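Local coordinates for YlqD protein (Synechococcus sp. WH 8102, PDB 4DCI), which is of unknown function but folds as a small beta sheet carrying a long antiparallel helical hairpin, and is seen as a four-chain assembly, at residues B[10-15]-B[131-136]; B[14-19]-B[117-122]. All blocks are in the same frame, centred on the assembly; numbering follows the deposited sequence.

Contact 1: residues B[10-15]-B[131-136]; sequences LTIKRP and EKMQVA
The guanidinium of Arg14 meets the backbone of Lys132 and the side chain of Val135, and this is the tight part of the contact. NH1 of Arg14 gives a nearly straight hydrogen bond (175°) to O of Lys132 at 3.3 Å. The oxygen lies in the guanidinium plane, and the N-H meets one of its lone pairs. Val135 comes over one face of the guanidinium, with CB 3.9 Å from Arg14 NH1. Leu10 of the third subunit packs on both Arg14 and Val135.

The other side is looser. Met133, a selenomethionine, is partly exposed. Its SE lies 4.1 Å from CB of Arg14 and 4.5 Å from CD1 of Ile12. Its chain is bent at chi2 and again at chi3 (-82°), which places CE 4.2 Å from CD of Pro15. The side chain of Lys132 leads away from segment 10-15. Its NZ has a weak hydrogen bond to O of Glu122.

The short helix 129-132 and the loop after it thus lie against strand 10-21. They belong to the connection that passes this strand, from strand 111-123, outermost within this chain, to strand 136-140, in a four-stranded mixed sheet.

Contact 2: residues B[14-19]-B[117-122]; sequences RPITVR and LESSCE
The guanidinium of Arg14 lies flat against a cysteine: CB of Cys121 sits over the centre of the group, 3.5 Å above its plane. This happens within an antiparallel beta ladder between strands 10-21 and 111-123. The axes of segments 14-19 and 117-122 run 126° apart in direction, well short of strictly antiparallel.

Arg14 pairs with Ser119 and Ile16 with Leu117, both as hydrogen-bonded pairs. Arg14 N bonds to Ser119 O at 2.9 Å, and Ser119 N returns the bond to Arg14 O. Ile16 N and Leu117 O are 2.7 Å apart, with the reverse bond between Leu117 N and Ile16 O. Pro15 faces Glu118 in the non-hydrogen-bonded pair between them. The ladder therefore needs no N-H from the proline here. CA of Pro15 makes a CH...O contact of 3.5 Å with Leu117 O.

Arg14, Ile16, Leu117 and Ser119 share one face of the sheet, while Pro15 and Glu118 point to the other. Ser119 OG lies at the edge of the guanidinium, in its plane, and accepts a weak hydrogen bond from Arg14 NE at 3.5 Å. Its stronger partner is O of Thr11 of the third subunit. Ser119 and Ser120 also pair with a strand of that subunit, so the sheet runs on across the interface. Further along strand 10-21, CG2 of Val18 touches CD1 of Leu117 at 3.7 Å. On the Arg14 side, chi1 of Cys121 (72°) sets SG 3.9 Å from CD of Arg14.

The centres of contacts 1 and 2 are about 6 Å apart. Both use strand 10-21 and share Arg14 and Pro15. Along the chain this strand comes first. The long helices 24-60 and 69-104 follow, then strand 111-123, and then helix 129-132. Contact 2 joins the strand to its antiparallel neighbour, and contact 1 joins it to the segment leading into its parallel neighbour, 136-140. Backbone bonds tie the two together: Ile12 N with Cys121 O, and Val135 O with Thr17 N. The sheet is thus built from segments on both sides of the helical hairpin in sequence. Both contacts also touch the third subunit, so this region is part of the assembly interface.

Contact 1: residues B[10-15]-B[131-136]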
loop_
_atom_site.group_PDB
_atom_site.type_symbol
_atom_site.label_atom_id
_atom_site.label_comp_id
_atom_site.label_asym_id
_atom_site.label_seq_id
_atom_site.Cartn_x
_atom_site.Cartn_y
_atom_site.Cartn_z
ATOM N N LEU B 10 7.566 28.285 -2.783
ATOM C CA LEU B 10 7.231 26.964 -2.267
ATOM C C LEU B 10 8.092 25.909 -2.939
ATOM O O LEU B 10 8.464 26.052 -4.107
ATOM C CB LEU B 10 5.747 26.663 -2.494
ATOM C CG LEU B 10 4.747 27.579 -1.773
ATOM C CD1 LEU B 10 3.337 27.387 -2.311
ATOM C CD2 LEU B 10 4.783 27.358 -0.267
ATOM N N THR B 11 8.410 24.854 -2.196
ATOM C CA THR B 11 9.158 23.735 -2.751
ATOM C C THR B 11 8.232 22.536 -2.835
ATOM O O THR B 11 7.704 22.083 -1.821
ATOM C CB THR B 11 10.382 23.373 -1.893
ATOM O OG1 THR B 11 9.933 22.907 -0.620
ATOM C CG2 THR B 11 11.293 24.588 -1.682
ATOM N N ILE B 12 8.014 22.045 -4.049
ATOM C CA ILE B 12 7.139 20.900 -4.274
ATOM C C ILE B 12 7.971 19.728 -4.742
ATOM O O ILE B 12 9.156 19.878 -5.007
ATOM C CB ILE B 12 6.058 21.180 -5.341
ATOM C CG1 ILE B 12 6.707 21.558 -6.680
ATOM C CG2 ILE B 12 5.093 22.249 -4.856
ATOM C CD1 ILE B 12 5.766 21.518 -7.863
ATOM N N LYS B 13 7.327 18.572 -4.866
ATOM C CA LYS B 13 7.948 17.367 -5.367
ATOM C C LYS B 13 7.542 17.126 -6.829
ATOM O O LYS B 13 6.377 17.266 -7.179
ATOM C CB LYS B 13 7.526 16.216 -4.474
ATOM C CG LYS B 13 7.719 14.845 -5.085
ATOM C CD LYS B 13 6.906 13.817 -4.324
ATOM C CE LYS B 13 6.771 12.527 -5.103
ATOM N NZ LYS B 13 5.920 11.604 -4.308
ATOM N N ARG B 14 8.501 16.760 -7.675
ATOM C CA ARG B 14 8.248 16.573 -9.112
ATOM C C ARG B 14 9.107 15.447 -9.681
ATOM O O ARG B 14 10.234 15.237 -9.238
ATOM C CB ARG B 14 8.620 17.838 -9.883
ATOM C CG ARG B 14 10.132 17.943 -9.993
ATOM C CD ARG B 14 10.624 18.867 -11.063
ATOM N NE ARG B 14 12.000 19.214 -10.754
ATOM C CZ ARG B 14 12.674 20.192 -11.337
ATOM N NH1 ARG B 14 12.104 20.939 -12.275
ATOM N NH2 ARG B 14 13.922 20.424 -10.971
ATOM N N PRO B 15 8.609 14.760 -10.718
ATOM C CA PRO B 15 9.402 13.704 -11.321
ATOM C C PRO B 15 10.463 14.265 -12.281
ATOM O O PRO B 15 10.276 15.342 -12.851
ATOM C CB PRO B 15 8.352 12.930 -12.101
ATOM C CG PRO B 15 7.394 13.987 -12.561
ATOM C CD PRO B 15 7.382 15.035 -11.492
ATOM N N GLU B 131 5.181 22.856 -16.774
ATOM C CA GLU B 131 6.525 22.831 -17.325
ATOM C C GLU B 131 7.536 22.419 -16.261
ATOM O O GLU B 131 8.536 21.780 -16.570
ATOM C CB GLU B 131 6.863 24.181 -17.943
ATOM C CG GLU B 131 5.786 24.634 -18.915
ATOM C CD GLU B 131 6.255 25.652 -19.934
ATOM O OE1 GLU B 131 6.853 26.683 -19.540
ATOM O OE2 GLU B 131 6.002 25.421 -21.140
ATOM N N LYS B 132 7.256 22.771 -15.008
ATOM C CA LYS B 132 8.032 22.297 -13.855
ATOM C C LYS B 132 8.074 20.765 -13.737
ATOM O O LYS B 132 9.049 20.209 -13.245
ATOM C CB LYS B 132 7.468 22.869 -12.550
ATOM C CG LYS B 132 7.532 24.383 -12.413
ATOM C CD LYS B 132 8.927 24.864 -12.058
ATOM C CE LYS B 132 8.961 26.375 -11.909
ATOM N NZ LYS B 132 10.355 26.903 -11.900
HETATM N N MSE B 133 7.012 20.094 -14.182
HETATM C CA MSE B 133 6.927 18.631 -14.132
HETATM C C MSE B 133 7.560 17.974 -15.371
HETATM O O MSE B 133 7.315 16.799 -15.646
HETATM C CB MSE B 133 5.462 18.175 -14.019
HETATM C CG MSE B 133 4.589 19.013 -13.104
HETATM SE SE MSE B 133 4.884 18.688 -11.204
HETATM C CE MSE B 133 3.765 17.098 -11.048
ATOM N N GLN B 134 8.363 18.716 -16.126
ATOM C CA GLN B 134 8.777 18.220 -17.429
ATOM C C GLN B 134 10.267 18.307 -17.694
ATOM O O GLN B 134 10.708 18.294 -18.852
ATOM C CB GLN B 134 7.993 18.926 -18.537
ATOM C CG GLN B 134 6.499 18.710 -18.412
ATOM C CD GLN B 134 5.736 19.025 -19.680
ATOM O OE1 GLN B 134 5.945 20.061 -20.319
ATOM N NE2 GLN B 134 4.827 18.133 -20.041
ATOM N N VAL B 135 11.048 18.387 -16.628
ATOM C CA VAL B 135 12.492 18.369 -16.772
ATOM C C VAL B 135 12.995 16.943 -17.048
ATOM O O VAL B 135 12.515 15.973 -16.454
ATOM C CB VAL B 135 13.157 18.984 -15.534
ATOM C CG1 VAL B 135 14.653 18.739 -15.537
ATOM C CG2 VAL B 135 12.881 20.478 -15.496
ATOM N N ALA B 136 13.940 16.820 -17.978
ATOM C CA ALA B 136 14.590 15.534 -18.255
ATOM C C ALA B 136 16.105 15.668 -18.267
ATOM O O ALA B 136 16.628 16.736 -18.572
ATOM C CB ALA B 136 14.104 14.953 -19.571
#

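Contact 2: residues B[14-19]-B[117-122]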
loop_
_atom_site.group_PDB
_atom_site.type_symbol
_atom_site.label_atom_id
_atom_site.label_comp_id
_atom_site.label_asym_id
_atom_site.label_seq_id
_atom_site.Cartn_x
_atom_site.Cartn_y
_atom_site.Cartn_z
ATOM N N ARG B 14 8.501 16.760 -7.675
ATOM C CA ARG B 14 8.248 16.573 -9.112
ATOM C C ARG B 14 9.107 15.447 -9.681
ATOM O O ARG B 14 10.234 15.237 -9.238
ATOM C CB ARG B 14 8.620 17.838 -9.883
ATOM C CG ARG B 14 10.132 17.943 -9.993
ATOM C CD ARG B 14 10.624 18.867 -11.063
ATOM N NE ARG B 14 12.000 19.214 -10.754
ATOM C CZ ARG B 14 12.674 20.192 -11.337
ATOM N NH1 ARG B 14 12.104 20.939 -12.275
ATOM N NH2 ARG B 14 13.922 20.424 -10.971
ATOM N N PRO B 15 8.609 14.760 -10.718
ATOM C CA PRO B 15 9.402 13.704 -11.321
ATOM C C PRO B 15 10.463 14.265 -12.281
ATOM O O PRO B 15 10.276 15.342 -12.851
ATOM C CB PRO B 15 8.352 12.930 -12.101
ATOM C CG PRO B 15 7.394 13.987 -12.561
ATOM C CD PRO B 15 7.382 15.035 -11.492
ATOM N N ILE B 16 11.564 13.540 -12.444
ATOM C CA ILE B 16 12.564 13.851 -13.465
ATOM C C ILE B 16 12.613 12.682 -14.441
ATOM O O ILE B 16 12.576 11.520 -14.035
ATOM C CB ILE B 16 13.968 14.097 -12.858
ATOM C CG1 ILE B 16 13.982 15.352 -11.986
ATOM C CG2 ILE B 16 15.035 14.251 -13.929
ATOM C CD1 ILE B 16 13.359 16.580 -12.620
ATOM N N THR B 17 12.678 12.988 -15.730
ATOM C CA THR B 17 12.759 11.947 -16.736
ATOM C C THR B 17 14.214 11.656 -17.059
ATOM O O THR B 17 15.008 12.569 -17.262
ATOM C CB THR B 17 11.989 12.349 -18.002
ATOM O OG1 THR B 17 10.603 12.494 -17.675
ATOM C CG2 THR B 17 12.148 11.301 -19.098
ATOM N N VAL B 18 14.564 10.380 -17.083
ATOM C CA VAL B 18 15.904 9.976 -17.475
ATOM C C VAL B 18 15.849 9.476 -18.913
ATOM O O VAL B 18 15.102 8.549 -19.224
ATOM C CB VAL B 18 16.461 8.870 -16.551
ATOM C CG1 VAL B 18 17.971 8.750 -16.702
ATOM C CG2 VAL B 18 16.114 9.170 -15.106
ATOM N N ARG B 19 16.612 10.113 -19.793
ATOM C CA ARG B 19 16.781 9.621 -21.159
ATOM C C ARG B 19 18.203 9.072 -21.324
ATOM O O ARG B 19 19.144 9.626 -20.764
ATOM C CB ARG B 19 16.519 10.742 -22.173
ATOM C CG ARG B 19 15.083 11.239 -22.198
ATOM C CD ARG B 19 14.940 12.514 -23.014
ATOM N NE ARG B 19 13.686 13.197 -22.695
ATOM C CZ ARG B 19 13.455 14.500 -22.873
ATOM N NH1 ARG B 19 14.393 15.303 -23.365
ATOM N NH2 ARG B 19 12.277 15.013 -22.539
ATOM N N LEU B 117 12.891 9.733 -11.979
ATOM C CA LEU B 117 13.443 9.875 -10.636
ATOM C C LEU B 117 12.673 10.914 -9.854
ATOM O O LEU B 117 12.307 11.956 -10.405
ATOM C CB LEU B 117 14.892 10.308 -10.710
ATOM C CG LEU B 117 15.837 9.270 -11.283
ATOM C CD1 LEU B 117 17.137 9.947 -11.667
ATOM C CD2 LEU B 117 16.071 8.161 -10.271
ATOM N N GLU B 118 12.435 10.650 -8.571
ATOM C CA GLU B 118 11.792 11.656 -7.739
ATOM C C GLU B 118 12.756 12.821 -7.560
ATOM O O GLU B 118 13.947 12.622 -7.286
ATOM C CB GLU B 118 11.337 11.134 -6.372
ATOM C CG GLU B 118 10.572 12.222 -5.617
ATOM C CD GLU B 118 10.346 11.963 -4.135
ATOM O OE1 GLU B 118 9.923 10.846 -3.783
ATOM O OE2 GLU B 118 10.565 12.898 -3.321
ATOM N N SER B 119 12.221 14.028 -7.739
ATOM C CA SER B 119 12.963 15.267 -7.572
ATOM C C SER B 119 12.103 16.278 -6.832
ATOM O O SER B 119 10.976 15.974 -6.421
ATOM C CB SER B 119 13.347 15.833 -8.935
ATOM O OG SER B 119 13.979 17.089 -8.803
ATOM N N SER B 120 12.649 17.477 -6.663
ATOM C CA SER B 120 11.936 18.564 -6.026
ATOM C C SER B 120 12.355 19.855 -6.706
ATOM O O SER B 120 13.327 19.858 -7.443
ATOM C CB SER B 120 12.265 18.599 -4.536
ATOM O OG SER B 120 13.626 18.920 -4.345
ATOM N N CYS B 121 11.619 20.934 -6.476
ATOM C CA CYS B 121 11.920 22.234 -7.082
ATOM C C CYS B 121 11.045 23.352 -6.500
ATOM O O CYS B 121 10.093 23.095 -5.754
ATOM C CB CYS B 121 11.729 22.190 -8.596
ATOM S SG CYS B 121 9.992 22.099 -9.052
ATOM N N GLU B 122 11.364 24.588 -6.865
ATOM C CA GLU B 122 10.697 25.746 -6.308
ATOM C C GLU B 122 9.726 26.343 -7.309
ATOM O O GLU B 122 9.985 26.369 -8.505
ATOM C CB GLU B 122 11.721 26.785 -5.886
ATOM C CG GLU B 122 13.038 26.170 -5.446
ATOM C CD GLU B 122 13.751 26.991 -4.401
ATOM O OE1 GLU B 122 13.878 28.222 -4.594
ATOM O OE2 GLU B 122 14.185 26.392 -3.389
#